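Local atomic coordinates of neutral ceramidase (Pseudomonas aeruginosa, PDB entry 2ZWS), a protein that hydrolyses the N-acyl linkage of ceramides to give sphingosine and a free fatty acid, and also catalyses the reverse synthesis of ceramide. Residues 575-578 and 579-583; 224-228 and 229-233; 552-556 and 557-561. All blocks are in the same frame, centred on the assembly; numbering follows the deposited sequence. Where two conformers were deposited one is given.

Overall arrangement
The three contacts illustrate how a metal-bearing turn is held by its surroundings. Contact 1, the magnesium-binding turn after strand 574-578, touches both others: Tyr225 OH of contact 2 bonds Asp581 OD1, while Phe559 N and Thr558 OG1 of contact 3 bond Asp579. Contacts 2 and 3 do not touch. Contacts 1 and 3 belong to neighbouring strands of one sheet; contact 2 ends helix 218-231. Contact 3 buries Arg554 and Phe559, contact 2 leaves His229 and Asp230 exposed, and contact 1 has no exposed touching residue. Main-chain oxygens and carboxylates dominate contact 1, stacked rings and histidine-carboxylate bonds contact 2, and an arginine on a phenylalanine, edged with water, contact 3.

Contact 1. Residues 575-578 and 579-583; sequences TVAT and DNDWD. With MG (magnesium ion), chain C.
Ala577 is the first residue of its strand to meet the turn that follows: its CA lies 3.3 Å from Asp581 OD2, and its methyl group flanks the same oxygen. Together with Val576 it faces Val562 of the adjoining strand, a classic beta bulge. Thr578 carries the rest of the contact, mainly through its backbone. Its N-H reaches Asp581 OD2 at N-to-O 2.8 Å, in a fairly straight bond (162°) on the anti lone pair, the one turned away from OD1. Asp581 can offer this oxygen because its CG stands beside its own backbone N (chi1 -70°), which folds the carboxylate back over the turn. The carbonyl oxygen of Thr578 closes a type I beta turn by accepting Asp581 N at 3.2 Å from above the carbonyl plane, and it is also hydrogen-bonded to Thr584 OG1. Beyond it, the carboxylate of Asp579 leads away to Arg39 and to Phe559 N, while Asp581 OD1 pairs with Tyr225 OH. Neither carboxylate touches the magnesium ion. Asp581 O binds it at 2.3 Å; Asp579 O lies 2.6 Å from it and also accepts from water 1, itself a ligand; His37 O and Thr584 OG1 bind too. Both aspartates thus give main-chain carbonyls to the ion, while their carboxylates shape the turn from the second shell.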
loop_
_atom_site.group_PDB
_atom_site.type_symbol
_atom_site.label_atom_id
_atom_site.label_comp_id
_atom_site.label_asym_id
_atom_site.label_seq_id
_atom_site.Cartn_x
_atom_site.Cartn_y
_atom_site.Cartn_z
ATOM N N THR A 575 14.667 13.534 21.344
ATOM C CA THR A 575 14.622 13.268 19.907
ATOM C C THR A 575 13.475 14.056 19.294
ATOM O O THR A 575 12.341 14.060 19.798
ATOM C CB THR A 575 14.610 11.738 19.543
ATOM O OG1 THR A 575 14.174 11.546 18.184
ATOM C CG2 THR A 575 13.725 10.935 20.473
ATOM N N VAL A 576 13.800 14.791 18.235
ATOM C CA VAL A 576 12.820 15.610 17.520
ATOM C C VAL A 576 12.518 15.087 16.111
ATOM O O VAL A 576 11.572 15.549 15.468
ATOM C CB VAL A 576 13.224 17.112 17.414
ATOM C CG1 VAL A 576 13.347 17.761 18.821
ATOM C CG2 VAL A 576 14.498 17.291 16.575
ATOM N N ALA A 577 13.316 14.135 15.635
ATOM C CA ALA A 577 13.026 13.504 14.342
ATOM C C ALA A 577 13.672 12.132 14.247
ATOM O O ALA A 577 14.730 11.883 14.831
ATOM C CB ALA A 577 13.463 14.396 13.197
ATOM N N THR A 578 13.006 11.247 13.506
ATOM C CA THR A 578 13.400 9.870 13.338
ATOM C C THR A 578 13.495 9.608 11.818
ATOM O O THR A 578 13.213 10.518 11.028
ATOM C CB THR A 578 12.338 9.016 14.086
ATOM O OG1 THR A 578 12.737 8.883 15.455
ATOM C CG2 THR A 578 12.144 7.674 13.487
ATOM N N ASP A 579 13.841 8.385 11.397
ATOM C CA ASP A 579 13.876 8.109 9.955
ATOM C C ASP A 579 12.484 8.099 9.301
ATOM O O ASP A 579 12.388 8.142 8.082
ATOM C CB ASP A 579 14.724 6.861 9.586
ATOM C CG ASP A 579 14.129 5.534 10.070
ATOM O OD1 ASP A 579 12.905 5.465 10.387
ATOM O OD2 ASP A 579 14.887 4.528 10.054
ATOM N N ASN A 580 11.421 8.061 10.106
ATOM C CA ASN A 580 10.080 8.092 9.562
ATOM C C ASN A 580 9.678 9.465 9.050
ATOM O O ASN A 580 8.800 9.580 8.188
ATOM C CB ASN A 580 9.050 7.664 10.594
ATOM C CG ASN A 580 7.687 7.491 9.995
ATOM O OD1 ASN A 580 7.527 6.822 8.968
ATOM N ND2 ASN A 580 6.687 8.104 10.625
ATOM N N ASP A 581 10.309 10.513 9.577
ATOM C CA ASP A 581 9.802 11.860 9.336
ATOM C C ASP A 581 10.066 12.374 7.909
ATOM O O ASP A 581 11.101 12.085 7.320
ATOM C CB ASP A 581 10.330 12.798 10.398
ATOM C CG ASP A 581 9.709 12.497 11.744
ATOM O OD1 ASP A 581 8.455 12.528 11.824
ATOM O OD2 ASP A 581 10.456 12.173 12.704
ATOM N N TRP A 582 9.131 13.160 7.378
ATOM C CA TRP A 582 9.295 13.771 6.057
ATOM C C TRP A 582 10.594 14.580 5.932
ATOM O O TRP A 582 11.212 14.563 4.866
ATOM C CB TRP A 582 8.103 14.701 5.773
ATOM C CG TRP A 582 8.190 15.381 4.469
ATOM C CD1 TRP A 582 8.629 16.656 4.245
ATOM C CD2 TRP A 582 7.831 14.839 3.193
ATOM N NE1 TRP A 582 8.571 16.933 2.900
ATOM C CE2 TRP A 582 8.079 15.847 2.236
ATOM C CE3 TRP A 582 7.315 13.604 2.766
ATOM C CZ2 TRP A 582 7.864 15.656 0.875
ATOM C CZ3 TRP A 582 7.079 13.418 1.380
ATOM C CH2 TRP A 582 7.362 14.445 0.464
ATOM N N ASP A 583 10.989 15.267 7.015
ATOM C CA ASP A 583 12.124 16.203 6.975
ATOM C C ASP A 583 13.478 15.498 6.977
ATOM O O ASP A 583 14.504 16.154 6.807
ATOM C CB ASP A 583 12.099 17.190 8.134
ATOM C CG ASP A 583 10.936 18.130 8.070
ATOM O OD1 ASP A 583 10.469 18.440 6.955
ATOM O OD2 ASP A 583 10.495 18.560 9.158
HETATM MG MG MG C . 12.695 10.455 6.896
HETATM O O HOH W 1 14.632 8.823 6.761
#

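Contact 2. Residues 224-228 and 229-233; sequences SYHWE and HDVSR
Helix 218-231 is still alpha-helical at Tyr225, whose O accepts His229 N at 2.8 Å, but it widens from His226 on, until Ser232 N reaches five residues back to Trp227 O at 2.9 Å, almost straight (170°), in a pi-type turn. On one flank the rings of Tyr225 and His229 point the same way in an offset stack, centroids 4.5 Å apart and planes at 14°. His229 CB sits over the tyrosine face, and Tyr225 OH lies above the centre of the imidazole. Asp230 joins two histidines. Its OD1 accepts His226 ND1 at 2.9 Å on the anti lone pair, whereas OD2 is met by His229 ND1 at 2.7 Å from above the carboxylate plane but within the plane of the imidazole. With CG anti to the backbone N (chi1 -178°), the His226 ring is carried toward Asp230 and Val231, and Val231 CG2 covers one of its faces in a CH-pi contact, 3.8 Å from the centroid. Phe277 of helix 265-286 meets His226 edge-to-face. Since both imidazoles donate to a single carboxylate, Asp230 should restrict their rotation; the stack may in turn help orient Tyr225, whose hydroxyl bonds Asp581 OD1 of the magnesium site.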
loop_
_atom_site.group_PDB
_atom_site.type_symbol
_atom_site.label_atom_id
_atom_site.label_comp_id
_atom_site.label_asym_id
_atom_site.label_seq_id
_atom_site.Cartn_x
_atom_site.Cartn_y
_atom_site.Cartn_z
ATOM N N SER A 224 -1.412 10.644 5.228
ATOM C CA SER A 224 -1.549 10.044 6.564
ATOM C C SER A 224 -0.590 10.716 7.545
ATOM O O SER A 224 -0.963 11.076 8.686
ATOM C CB SER A 224 -1.230 8.554 6.556
ATOM O OG SER A 224 -2.143 7.821 5.740
ATOM N N TYR A 225 0.666 10.873 7.122
ATOM C CA TYR A 225 1.695 11.433 7.997
ATOM C C TYR A 225 1.311 12.873 8.318
ATOM O O TYR A 225 1.400 13.288 9.477
ATOM C CB TYR A 225 3.035 11.448 7.273
ATOM C CG TYR A 225 4.150 12.126 8.032
ATOM C CD1 TYR A 225 4.526 13.437 7.737
ATOM C CD2 TYR A 225 4.844 11.441 9.051
ATOM C CE1 TYR A 225 5.572 14.048 8.442
ATOM C CE2 TYR A 225 5.879 12.047 9.736
ATOM C CZ TYR A 225 6.214 13.355 9.439
ATOM O OH TYR A 225 7.265 13.973 10.100
ATOM N N HIS A 226 0.891 13.649 7.320
ATOM C CA HIS A 226 0.539 15.036 7.613
ATOM C C HIS A 226 -0.577 15.085 8.676
ATOM O O HIS A 226 -0.519 15.881 9.624
ATOM C CB HIS A 226 0.124 15.746 6.320
ATOM C CG HIS A 226 -0.212 17.193 6.514
ATOM N ND1 HIS A 226 0.737 18.135 6.848
ATOM C CD2 HIS A 226 -1.390 17.858 6.423
ATOM C CE1 HIS A 226 0.156 19.324 6.951
ATOM N NE2 HIS A 226 -1.134 19.183 6.686
ATOM N N TRP A 227 -1.603 14.245 8.533
ATOM C CA TRP A 227 -2.688 14.254 9.530
ATOM C C TRP A 227 -2.208 13.834 10.921
ATOM O O TRP A 227 -2.518 14.495 11.926
ATOM C CB TRP A 227 -3.846 13.353 9.087
ATOM C CG TRP A 227 -5.197 13.775 9.628
ATOM C CD1 TRP A 227 -5.463 14.492 10.786
ATOM C CD2 TRP A 227 -6.477 13.466 9.051
ATOM N NE1 TRP A 227 -6.831 14.663 10.921
ATOM C CE2 TRP A 227 -7.470 14.044 9.880
ATOM C CE3 TRP A 227 -6.879 12.773 7.899
ATOM C CZ2 TRP A 227 -8.840 13.946 9.588
ATOM C CZ3 TRP A 227 -8.248 12.671 7.618
ATOM C CH2 TRP A 227 -9.205 13.252 8.464
ATOM N N GLU A 228 -1.498 12.704 10.979
ATOM C CA GLU A 228 -1.056 12.137 12.255
ATOM C C GLU A 228 0.006 12.980 12.968
ATOM O O GLU A 228 -0.048 13.151 14.205
ATOM C CB GLU A 228 -0.505 10.734 12.039
ATOM C CG GLU A 228 -1.568 9.751 11.572
ATOM C CD GLU A 228 -1.022 8.419 11.048
ATOM O OE1 GLU A 228 -1.867 7.498 10.858
ATOM O OE2 GLU A 228 0.213 8.295 10.819
ATOM N N HIS A 229 0.955 13.495 12.194
ATOM C CA HIS A 229 2.148 14.156 12.732
ATOM C C HIS A 229 2.012 15.675 12.773
ATOM O O HIS A 229 2.459 16.295 13.732
ATOM C CB HIS A 229 3.370 13.762 11.902
ATOM C CG HIS A 229 4.668 14.343 12.377
ATOM N ND1 HIS A 229 5.142 15.554 11.923
ATOM C CD2 HIS A 229 5.604 13.869 13.234
ATOM C CE1 HIS A 229 6.313 15.812 12.484
ATOM N NE2 HIS A 229 6.618 14.804 13.283
ATOM N N ASP A 230 1.437 16.280 11.734
ATOM C CA ASP A 230 1.427 17.754 11.643
ATOM C C ASP A 230 0.104 18.376 12.115
ATOM O O ASP A 230 0.086 19.542 12.521
ATOM C CB ASP A 230 1.711 18.236 10.197
ATOM C CG ASP A 230 3.046 17.729 9.621
ATOM O OD1 ASP A 230 3.092 17.587 8.370
ATOM O OD2 ASP A 230 4.021 17.489 10.385
ATOM N N VAL A 231 -1.007 17.639 12.009
ATOM C CA VAL A 231 -2.350 18.236 12.190
ATOM C C VAL A 231 -3.044 17.891 13.531
ATOM O O VAL A 231 -3.369 18.798 14.312
ATOM C CB VAL A 231 -3.252 17.908 10.963
ATOM C CG1 VAL A 231 -4.717 18.366 11.196
ATOM C CG2 VAL A 231 -2.683 18.544 9.715
ATOM N N SER A 232 -3.305 16.606 13.790
ATOM C CA SER A 232 -3.860 16.167 15.102
ATOM C C SER A 232 -2.709 16.519 16.077
ATOM O O SER A 232 -1.723 15.861 16.074
ATOM C CB SER A 232 -4.150 14.666 15.028
ATOM O OG SER A 232 -4.954 14.259 16.110
ATOM N N ARG A 233 -2.770 17.512 16.959
ATOM C CA ARG A 233 -3.158 17.522 18.370
ATOM C C ARG A 233 -3.411 16.337 19.321
ATOM O O ARG A 233 -2.885 16.347 20.437
ATOM C CB ARG A 233 -3.904 18.804 18.747
ATOM C CG ARG A 233 -3.307 20.005 18.038
ATOM C CD ARG A 233 -3.970 21.316 18.460
ATOM N NE ARG A 233 -3.961 22.293 17.376
ATOM C CZ ARG A 233 -2.912 23.031 17.012
ATOM N NH1 ARG A 233 -3.032 23.889 16.009
ATOM N NH2 ARG A 233 -1.738 22.904 17.631
#

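Contact 3. Residues 552-556 and 557-561; sequences DLRTE and KTFLE
Arg554 and Phe559 form the close-packed half of this bend, in which a loop turns over before strand 560-566. The arginine lays its aliphatic stem across the ring: CD sits over one face, 3.9 Å from the centroid of Phe559, a CH-pi contact offset toward the rim, and CG follows near CZ. The guanidinium plane is turned 61° from the phenyl, so the two flat groups are not stacked. A bend at chi3 (68°) brings Arg554 NE round to Thr558 O at 3.0 Å, reached from above the carbonyl plane. Two turns set the backbone for this. Asp552 OD1 accepts Arg554 N at 2.8 Å, an Asx turn, and Arg554 O accepts Lys557 N at 2.9 Å to close a type II beta turn, with Glu556 at its third position in a left-handed backbone conformation.

The looser half is watery. Lys557 crosses the arginine at a slant, and in the conformer given its NZ comes 3.6 Å from Arg554 NH1. Water 3 lies between these like charges and accepts from both, which would soften their repulsion. Water 2 takes a second bond from Arg554 NH1, at 2.9 Å, and another from Thr558 N, tying the arginine to the backbone on this side too. The remaining nitrogen, NH2, makes a salt bridge to Glu631 and a bond to Asn620, so every guanidinium nitrogen is engaged.

Around this bend, Glu556 forms salt bridges with Arg132 and Arg136 of helix 120-138, Phe559 stacks on Tyr586 of strand 584-591, and the chain then enters the sheet as strand 560-566, between strands 611-622 and 574-578.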
loop_
_atom_site.group_PDB
_atom_site.type_symbol
_atom_site.label_atom_id
_atom_site.label_comp_id
_atom_site.label_asym_id
_atom_site.label_seq_id
_atom_site.Cartn_x
_atom_site.Cartn_y
_atom_site.Cartn_z
ATOM N N ASP A 552 19.443 -5.843 9.392
ATOM C CA ASP A 552 18.387 -5.627 10.384
ATOM C C ASP A 552 17.495 -4.493 9.866
ATOM O O ASP A 552 17.981 -3.402 9.590
ATOM C CB ASP A 552 18.983 -5.293 11.754
ATOM C CG ASP A 552 17.973 -5.399 12.887
ATOM O OD1 ASP A 552 16.860 -4.831 12.787
ATOM O OD2 ASP A 552 18.289 -6.081 13.894
ATOM N N LEU A 553 16.194 -4.742 9.754
ATOM C CA LEU A 553 15.245 -3.718 9.245
ATOM C C LEU A 553 14.997 -2.594 10.217
ATOM O O LEU A 553 14.382 -1.573 9.872
ATOM C CB LEU A 553 13.903 -4.368 8.950
ATOM C CG LEU A 553 13.973 -5.598 8.068
ATOM C CD1 LEU A 553 12.576 -6.124 7.772
ATOM C CD2 LEU A 553 14.645 -5.275 6.806
ATOM N N ARG A 554 15.437 -2.812 11.454
ATOM C CA ARG A 554 15.228 -1.854 12.532
ATOM C C ARG A 554 13.733 -1.517 12.715
ATOM O O ARG A 554 13.334 -0.368 12.867
ATOM C CB ARG A 554 16.117 -0.615 12.350
ATOM C CG ARG A 554 17.605 -1.015 12.322
ATOM C CD ARG A 554 18.548 0.102 12.700
ATOM N NE ARG A 554 18.439 0.492 14.108
ATOM C CZ ARG A 554 19.000 -0.161 15.124
ATOM N NH1 ARG A 554 18.826 0.299 16.358
ATOM N NH2 ARG A 554 19.708 -1.269 14.906
ATOM N N THR A 555 12.941 -2.583 12.672
ATOM C CA THR A 555 11.497 -2.535 12.775
ATOM C C THR A 555 11.119 -1.880 14.124
ATOM O O THR A 555 11.645 -2.284 15.204
ATOM C CB THR A 555 10.966 -3.965 12.659
ATOM O OG1 THR A 555 11.355 -4.541 11.392
ATOM C CG2 THR A 555 9.443 -4.031 12.853
ATOM N N GLU A 556 10.233 -0.879 14.072
ATOM C CA GLU A 556 9.775 -0.104 15.242
ATOM C C GLU A 556 10.893 0.721 15.869
ATOM O O GLU A 556 10.730 1.291 16.965
ATOM C CB GLU A 556 9.098 -0.991 16.300
ATOM C CG GLU A 556 7.877 -1.804 15.772
ATOM C CD GLU A 556 6.662 -0.949 15.381
ATOM O OE1 GLU A 556 6.509 0.202 15.832
ATOM O OE2 GLU A 556 5.792 -1.485 14.698
ATOM N N LYS A 557 12.035 0.743 15.180
ATOM C CA LYS A 557 13.167 1.571 15.580
ATOM C C LYS A 557 13.587 2.503 14.441
ATOM O O LYS A 557 12.742 2.867 13.600
ATOM C CB LYS A 557 14.307 0.702 16.122
ATOM C CG LYS A 557 13.884 -0.124 17.361
ATOM C CD LYS A 557 14.978 -1.108 17.770
ATOM C CE LYS A 557 16.005 -0.443 18.679
ATOM N NZ LYS A 557 17.137 -1.364 19.006
ATOM N N THR A 558 14.858 2.907 14.386
ATOM C CA THR A 558 15.262 3.905 13.418
ATOM C C THR A 558 16.735 3.813 13.055
ATOM O O THR A 558 17.568 3.364 13.834
ATOM C CB THR A 558 14.942 5.346 13.953
ATOM O OG1 THR A 558 15.231 6.335 12.955
ATOM C CG2 THR A 558 15.687 5.636 15.278
ATOM N N PHE A 559 17.059 4.233 11.848
ATOM C CA PHE A 559 18.461 4.371 11.444
ATOM C C PHE A 559 19.063 5.695 11.860
ATOM O O PHE A 559 20.283 5.897 11.719
ATOM C CB PHE A 559 18.593 4.201 9.922
ATOM C CG PHE A 559 18.382 2.784 9.458
ATOM C CD1 PHE A 559 19.412 1.840 9.588
ATOM C CD2 PHE A 559 17.151 2.365 8.944
ATOM C CE1 PHE A 559 19.237 0.530 9.181
ATOM C CE2 PHE A 559 16.966 1.045 8.529
ATOM C CZ PHE A 559 18.009 0.110 8.669
ATOM N N LEU A 560 18.231 6.611 12.347
ATOM C CA LEU A 560 18.703 7.955 12.642
ATOM C C LEU A 560 17.807 8.641 13.655
ATOM O O LEU A 560 16.609 8.395 13.742
ATOM C CB LEU A 560 18.781 8.810 11.373
ATOM C CG LEU A 560 17.463 9.308 10.756
ATOM C CD1 LEU A 560 17.046 10.698 11.294
ATOM C CD2 LEU A 560 17.512 9.268 9.226
ATOM N N GLU A 561 18.415 9.554 14.387
ATOM C CA GLU A 561 17.698 10.419 15.314
ATOM C C GLU A 561 18.295 11.808 15.174
ATOM O O GLU A 561 19.520 11.941 15.091
ATOM C CB GLU A 561 17.867 9.908 16.748
ATOM C CG GLU A 561 16.970 8.713 17.087
ATOM C CD GLU A 561 17.258 8.079 18.454
ATOM O OE1 GLU A 561 18.270 8.441 19.110
ATOM O OE2 GLU A 561 16.464 7.194 18.853
HETATM O O HOH W 2 17.143 2.652 16.568
HETATM O O HOH W 3 19.430 -0.023 19.180
#